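Local coordinates for sulfurtransferase (Azotobacter vinelandii, PDB 1E0C), which probably catalyses the transfer of sulfur from a donor such as thiosulfate to cyanide, as a rhodanese built from two related domains, at residues W120-R125 / S202-I207; G213-L218 / K244-P249; G259-G262 / P268-L271. One frame throughout, in Å; residues are numbered along the deposited sequence.

Contact 1: residues W120-R125 / S202-I207; sequences WLAEDR and SRALRI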
# COMPACT_ATOMS: atom_id res chain seq x y z
N TRP A 120 -0.52 14.32 10.45
CA TRP A 120 -1.64 15.26 10.57
C TRP A 120 -1.85 15.68 12.02
O TRP A 120 -1.91 16.87 12.33
CB TRP A 120 -2.93 14.61 10.04
CG TRP A 120 -4.08 15.56 9.88
CD1 TRP A 120 -5.07 15.81 10.80
CD2 TRP A 120 -4.39 16.35 8.73
NE1 TRP A 120 -5.95 16.73 10.28
CE2 TRP A 120 -5.58 17.06 9.01
CE3 TRP A 120 -3.78 16.54 7.48
CZ2 TRP A 120 -6.14 17.95 8.10
CZ3 TRP A 120 -4.35 17.40 6.57
CH2 TRP A 120 -5.52 18.11 6.89
N LEU A 121 -1.93 14.70 12.92
CA LEU A 121 -2.14 14.99 14.34
C LEU A 121 -0.93 15.70 14.95
O LEU A 121 -1.08 16.58 15.80
CB LEU A 121 -2.44 13.74 15.13
CG LEU A 121 -3.73 12.98 14.82
CD1 LEU A 121 -3.68 11.58 15.44
CD2 LEU A 121 -4.94 13.74 15.35
N ALA A 122 0.27 15.31 14.51
CA ALA A 122 1.48 15.92 15.08
C ALA A 122 1.48 17.43 14.83
O ALA A 122 2.07 18.18 15.60
CB ALA A 122 2.74 15.29 14.53
N GLU A 123 0.86 17.85 13.73
CA GLU A 123 0.80 19.25 13.36
C GLU A 123 -0.49 19.91 13.84
O GLU A 123 -0.77 21.05 13.49
CB GLU A 123 1.01 19.42 11.85
CG GLU A 123 2.41 19.00 11.42
CD GLU A 123 2.73 19.10 9.96
OE1 GLU A 123 1.88 19.38 9.09
OE2 GLU A 123 3.93 18.87 9.64
N ASP A 124 -1.26 19.18 14.63
CA ASP A 124 -2.51 19.64 15.21
C ASP A 124 -3.48 20.16 14.16
O ASP A 124 -4.06 21.24 14.30
CB ASP A 124 -2.25 20.70 16.28
CG ASP A 124 -3.49 21.00 17.10
OD1 ASP A 124 -4.34 20.10 17.26
OD2 ASP A 124 -3.62 22.15 17.58
N ARG A 125 -3.66 19.41 13.07
CA ARG A 125 -4.55 19.86 12.00
C ARG A 125 -5.99 19.47 12.30
O ARG A 125 -6.25 18.73 13.25
CB ARG A 125 -4.03 19.39 10.65
CG ARG A 125 -2.67 20.06 10.34
CD ARG A 125 -2.02 19.46 9.10
NE ARG A 125 -0.75 20.10 8.80
CZ ARG A 125 -0.59 21.23 8.13
NH1 ARG A 125 -1.64 21.89 7.65
NH2 ARG A 125 0.64 21.73 7.94
N SER A 202 10.79 10.02 14.15
CA SER A 202 11.06 11.38 14.63
C SER A 202 10.33 12.42 13.79
O SER A 202 10.34 13.61 14.10
CB SER A 202 12.57 11.65 14.60
OG SER A 202 12.99 11.96 13.28
N ARG A 203 9.76 12.00 12.66
CA ARG A 203 9.00 12.87 11.78
C ARG A 203 7.59 12.31 11.55
O ARG A 203 7.08 12.34 10.43
CB ARG A 203 9.72 13.08 10.44
CG ARG A 203 11.08 13.76 10.62
CD ARG A 203 11.95 13.61 9.39
NE ARG A 203 11.34 14.12 8.19
CZ ARG A 203 10.81 13.48 7.16
NH1 ARG A 203 10.81 12.15 7.08
NH2 ARG A 203 10.30 14.22 6.18
N ALA A 204 7.00 11.82 12.63
CA ALA A 204 5.61 11.38 12.63
C ALA A 204 5.31 10.30 11.60
O ALA A 204 4.27 10.31 10.95
CB ALA A 204 4.67 12.57 12.45
N LEU A 205 6.24 9.36 11.42
CA LEU A 205 6.09 8.23 10.55
C LEU A 205 6.02 8.55 9.07
O LEU A 205 5.64 7.72 8.26
CB LEU A 205 4.93 7.31 10.98
CG LEU A 205 5.05 6.74 12.40
CD1 LEU A 205 3.82 5.91 12.75
CD2 LEU A 205 6.32 5.89 12.52
N ARG A 206 6.54 9.72 8.68
CA ARG A 206 6.74 9.99 7.26
C ARG A 206 7.78 8.99 6.73
O ARG A 206 8.50 8.38 7.52
CB ARG A 206 7.27 11.41 7.03
CG ARG A 206 6.24 12.52 7.28
CD ARG A 206 6.92 13.87 7.04
NE ARG A 206 6.01 14.99 7.19
CZ ARG A 206 5.47 15.41 8.32
NH1 ARG A 206 5.69 14.83 9.49
NH2 ARG A 206 4.65 16.47 8.26
N ILE A 207 7.82 8.88 5.42
CA ILE A 207 8.84 8.04 4.76
C ILE A 207 10.20 8.70 5.01
O ILE A 207 10.27 9.93 4.91
CB ILE A 207 8.56 7.95 3.26
CG1 ILE A 207 7.26 7.16 3.02
CG2 ILE A 207 9.71 7.29 2.51
CD1 ILE A 207 6.60 7.50 1.70
O HOH W 1 3.89 16.03 11.41
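Glu123 and Arg206 meet across the two rhodanese-like domains in a salt-bridge network, the first just past the end of helix 116-122, the second leaving a type I' turn for the short strand 206-207. OE2 of Glu123 lies near the edge of the guanidinium, 2.9 Å from Arg206 NH2; the hydrogen bond is weak because it is bent to 127°, and the carboxylate and guanidinium planes stand 39° apart. Water 1 supplements it, accepting from Arg206 NH1 and donating weakly to the same OE2. Beside the charges, Ala122 CB touches Ala204 CB at 3.9 Å, two methyl groups small enough to let the backbones come near.

Behind this first shell, Arg125 grips Glu123 OE1 side-on with NE (2.7 Å) and NH2, so each carboxylate oxygen has an arginine. The helix ends in a Schellman motif with Asp124 at positive phi, which turns the chain and brings Arg125 alongside Glu123. Arg206, extended from CG to NE, gives its NE to Glu12 in a further salt bridge. Its NH1 also fixes the turn: Arg203 O receives Arg206 N on one face of its carbonyl plane and Arg206 NH1, 3.0 Å away, on the other.

Contact 2: residues G213-L218 / K244-P249; sequences GRLEEL and KALGYP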
# COMPACT_ATOMS: atom_id res chain seq x y z
N GLY A 213 18.82 6.00 -0.94
CA GLY A 213 20.14 5.45 -0.63
C GLY A 213 20.05 4.11 0.09
O GLY A 213 20.86 3.20 -0.13
N ARG A 214 19.09 3.98 1.01
CA ARG A 214 18.95 2.75 1.77
C ARG A 214 18.48 1.60 0.89
O ARG A 214 18.91 0.45 1.02
CB ARG A 214 18.00 2.98 2.95
CG ARG A 214 18.37 4.15 3.85
CD ARG A 214 19.63 3.91 4.66
NE ARG A 214 20.84 4.05 3.85
CZ ARG A 214 21.37 5.20 3.48
NH1 ARG A 214 20.82 6.35 3.87
NH2 ARG A 214 22.47 5.22 2.73
N LEU A 215 17.58 1.91 -0.05
CA LEU A 215 17.11 0.88 -0.97
C LEU A 215 18.25 0.48 -1.92
O LEU A 215 18.44 -0.70 -2.18
CB LEU A 215 15.91 1.36 -1.79
CG LEU A 215 14.66 1.68 -0.97
CD1 LEU A 215 13.53 2.09 -1.92
CD2 LEU A 215 14.25 0.52 -0.09
N GLU A 216 19.08 1.45 -2.30
CA GLU A 216 20.18 1.16 -3.22
C GLU A 216 21.24 0.29 -2.58
O GLU A 216 21.80 -0.59 -3.25
CB GLU A 216 20.77 2.46 -3.76
CG GLU A 216 19.91 3.14 -4.82
CD GLU A 216 19.97 4.65 -4.77
OE1 GLU A 216 20.87 5.20 -4.09
OE2 GLU A 216 19.15 5.29 -5.45
N GLU A 217 21.42 0.40 -1.27
CA GLU A 217 22.36 -0.46 -0.54
C GLU A 217 21.95 -1.93 -0.63
O GLU A 217 22.75 -2.84 -0.45
CB GLU A 217 22.40 -0.03 0.94
CG GLU A 217 23.29 1.19 1.13
CD GLU A 217 23.09 1.89 2.45
OE1 GLU A 217 22.15 1.56 3.20
OE2 GLU A 217 23.90 2.80 2.76
N LEU A 218 20.66 -2.15 -0.86
CA LEU A 218 20.14 -3.52 -0.95
C LEU A 218 19.93 -3.97 -2.38
O LEU A 218 19.39 -5.05 -2.63
CB LEU A 218 18.80 -3.56 -0.18
CG LEU A 218 18.94 -3.43 1.34
CD1 LEU A 218 17.60 -3.12 1.98
CD2 LEU A 218 19.56 -4.69 1.93
N LYS A 244 6.95 3.17 -5.98
CA LYS A 244 6.20 3.98 -6.94
C LYS A 244 6.52 5.47 -6.74
O LYS A 244 6.66 6.19 -7.71
CB LYS A 244 4.69 3.83 -6.75
CG LYS A 244 4.19 2.42 -6.54
CD LYS A 244 3.37 1.91 -7.71
CE LYS A 244 4.23 1.54 -8.90
NZ LYS A 244 3.48 1.72 -10.18
N ALA A 245 6.53 5.89 -5.48
CA ALA A 245 6.75 7.29 -5.14
C ALA A 245 8.13 7.77 -5.58
O ALA A 245 8.27 8.89 -6.05
CB ALA A 245 6.60 7.48 -3.63
N LEU A 246 9.12 6.87 -5.55
CA LEU A 246 10.47 7.23 -5.98
C LEU A 246 10.62 7.21 -7.49
O LEU A 246 11.69 7.54 -8.01
CB LEU A 246 11.51 6.30 -5.35
CG LEU A 246 11.68 6.43 -3.83
CD1 LEU A 246 12.63 5.35 -3.31
CD2 LEU A 246 12.23 7.81 -3.48
N GLY A 247 9.59 6.79 -8.21
CA GLY A 247 9.58 6.77 -9.66
C GLY A 247 10.10 5.48 -10.26
O GLY A 247 10.49 5.46 -11.44
N TYR A 248 10.14 4.40 -9.48
CA TYR A 248 10.60 3.12 -10.06
C TYR A 248 9.56 2.68 -11.10
O TYR A 248 8.37 2.63 -10.79
CB TYR A 248 10.73 2.07 -8.97
CG TYR A 248 11.91 2.15 -8.04
CD1 TYR A 248 12.28 3.32 -7.40
CD2 TYR A 248 12.65 1.00 -7.75
CE1 TYR A 248 13.34 3.36 -6.52
CE2 TYR A 248 13.70 1.02 -6.86
CZ TYR A 248 14.06 2.22 -6.26
OH TYR A 248 15.13 2.25 -5.38
N PRO A 249 9.98 2.39 -12.32
CA PRO A 249 9.06 2.12 -13.41
C PRO A 249 8.42 0.74 -13.36
O PRO A 249 7.38 0.55 -14.02
CB PRO A 249 9.92 2.26 -14.67
CG PRO A 249 11.30 1.93 -14.19
CD PRO A 249 11.38 2.54 -12.81
O HOH W 2 16.33 4.77 -5.24
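Tyr248 OH is the polar atom on which this contact turns: water 2 donates to it from 2.8 Å, and it is also hydrogen-bonded to the backbone O of Ile220, in the chain that follows helix 211-217. The same water donates to Glu216 OE2 at 2.9 Å, so a single molecule joins an exposed carboxylate on the helix to the phenol of a buried ring. Glutamate suits the surface end of this bridge, since its flexible chain brings an acceptor toward the water while its backbone stays in the helix.

Alongside the hydroxyl the contact is apolar. Leu215, whose side chain leaves the helix toward the other segment, sets its CB 3.8 Å from Tyr248 OH and brings CD1 to the same distance from that oxygen. CD1 approaches the ring obliquely, with Tyr248 CZ 4.4 Å away, and then meets Leu246 CD1 methyl to methyl at 3.7 Å. With its CG anti to the carbonyl carbon (chi1 -63°), Leu215 reaches out from the helix, and the branch at CG lets one methyl serve both partners. Ile242 of helix 235-245 also touches Leu215.

Leu246 and Tyr248 both reach this leucine, with the Schellman motif that ends helix 235-245 at Gly247 between them. The phi of 90° at Gly247 would jam a side chain against the preceding carbonyl oxygen; glycine avoids that clash. The two helices on either side of strand 225-228 in the sequence are thus joined within the C-terminal rhodanese-like domain. Tyrosine serves a double role here: its ring is packed among hydrocarbon, while the buried hydroxyl is satisfied by a backbone carbonyl and a water instead of being left in an apolar setting.

Contact 3: residues G259-G262 / P268-L271; sequences GEWG and PVEL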
# COMPACT_ATOMS: atom_id res chain seq x y z
N GLY A 259 2.15 -15.76 3.37
CA GLY A 259 1.02 -16.62 3.71
C GLY A 259 0.81 -17.67 2.62
O GLY A 259 0.34 -18.78 2.89
N GLU A 260 1.10 -17.30 1.38
CA GLU A 260 1.07 -18.26 0.29
C GLU A 260 2.42 -18.96 0.11
O GLU A 260 2.47 -20.19 0.17
CB GLU A 260 0.67 -17.61 -1.04
CG GLU A 260 0.76 -18.58 -2.21
CD GLU A 260 0.40 -17.93 -3.53
OE1 GLU A 260 0.96 -16.85 -3.83
OE2 GLU A 260 -0.41 -18.50 -4.29
N TRP A 261 3.49 -18.19 -0.08
CA TRP A 261 4.81 -18.75 -0.39
C TRP A 261 5.32 -19.69 0.69
O TRP A 261 5.90 -20.75 0.38
CB TRP A 261 5.84 -17.64 -0.63
CG TRP A 261 7.08 -18.08 -1.35
CD1 TRP A 261 8.21 -18.64 -0.81
CD2 TRP A 261 7.35 -17.93 -2.75
NE1 TRP A 261 9.15 -18.86 -1.79
CE2 TRP A 261 8.64 -18.45 -2.99
CE3 TRP A 261 6.61 -17.45 -3.83
CZ2 TRP A 261 9.20 -18.45 -4.27
CZ3 TRP A 261 7.17 -17.44 -5.09
CH2 TRP A 261 8.46 -17.96 -5.30
N GLY A 262 5.08 -19.37 1.95
CA GLY A 262 5.58 -20.18 3.05
C GLY A 262 4.80 -21.48 3.23
O GLY A 262 5.19 -22.34 4.01
N PRO A 268 10.38 -22.55 -3.34
CA PRO A 268 11.68 -22.71 -2.70
C PRO A 268 11.83 -21.64 -1.62
O PRO A 268 11.33 -20.53 -1.77
CB PRO A 268 12.68 -22.48 -3.82
CG PRO A 268 11.95 -21.66 -4.83
CD PRO A 268 10.50 -22.06 -4.73
N VAL A 269 12.47 -22.02 -0.53
CA VAL A 269 12.70 -21.10 0.59
C VAL A 269 14.19 -21.05 0.89
O VAL A 269 14.89 -22.05 0.74
CB VAL A 269 11.91 -21.53 1.83
CG1 VAL A 269 12.25 -20.67 3.03
CG2 VAL A 269 10.41 -21.45 1.53
N GLU A 270 14.67 -19.87 1.25
CA GLU A 270 16.10 -19.69 1.53
C GLU A 270 16.29 -19.07 2.91
O GLU A 270 15.54 -18.18 3.33
CB GLU A 270 16.69 -18.82 0.43
CG GLU A 270 18.10 -18.28 0.64
CD GLU A 270 18.46 -17.29 -0.46
OE1 GLU A 270 18.81 -17.75 -1.56
OE2 GLU A 270 18.35 -16.07 -0.24
N LEU A 271 17.25 -19.61 3.66
CA LEU A 271 17.60 -19.08 4.97
C LEU A 271 18.94 -18.33 4.87
O LEU A 271 19.30 -17.91 3.75
CB LEU A 271 17.74 -20.20 5.99
CG LEU A 271 16.48 -20.95 6.40
CD1 LEU A 271 16.85 -22.23 7.13
CD2 LEU A 271 15.59 -20.07 7.27
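A tryptophan-to-backbone hydrogen bond, flanked by apolar contacts, ties the last helix of the C-terminal rhodanese-like domain, 257-261, to the tail that ends the chain. The indole NE1 of Trp261 donates to Pro268 O at 2.7 Å with an N-H...O angle of 155°. The oxygen lies in the ring plane at the indole edge, whereas the donor is tilted 28° from the carbonyl plane. Because CG stands anti to the backbone N (chi1 -162°), the ring swings from the helix toward the tail although the bond from CA to CB does not itself point there.

Around the polar bond, Trp261 CZ2 rests 3.9 Å from Pro268 CD. On the other side of NE1, Val269 CG2 approaches CD1 of the same indole at 4.3 Å, near the ring plane. The accepting carbonyl is backbone and asks for no particular residue; what proline adds is ring hydrocarbon, CD, against the benzo part, and valine, branched at CB, adds a methyl, CG2, at the pyrrole end. A phenylalanine at Trp261 would probably leave Pro268 O without this donor and the tail less firmly held.

Leu154 and Leu155 of helix 151-157 pack against the indole, and Leu155 also touches Pro268, so the tail and helix 257-261 share that helix as a neighbour. Further along the tail, Glu270 pairs by backbone hydrogen bonding with His186, in the chain between helix 171-174 and strand 191-192.

From the N terminus, the chain completes the first parallel sheet and helix 116-122 before contact 1 joins that helix's end to strand 206-207, closing a long loop across the two rhodanese-like domains. The loop includes helix 151-157 and strand 163-167. Helix 211-217 follows almost at once, and contact 2 links it to the end of helix 235-245, spanning strand 225-228. Contact 3 then closes a short loop between helix 257-261 and the C-terminal tail. The three lie in series, neither nested nor crossed. Contacts 1 and 2 come within about 5 Å at their nearest atoms without touching, whereas the centres of contacts 1 and 3 are about 35 Å apart.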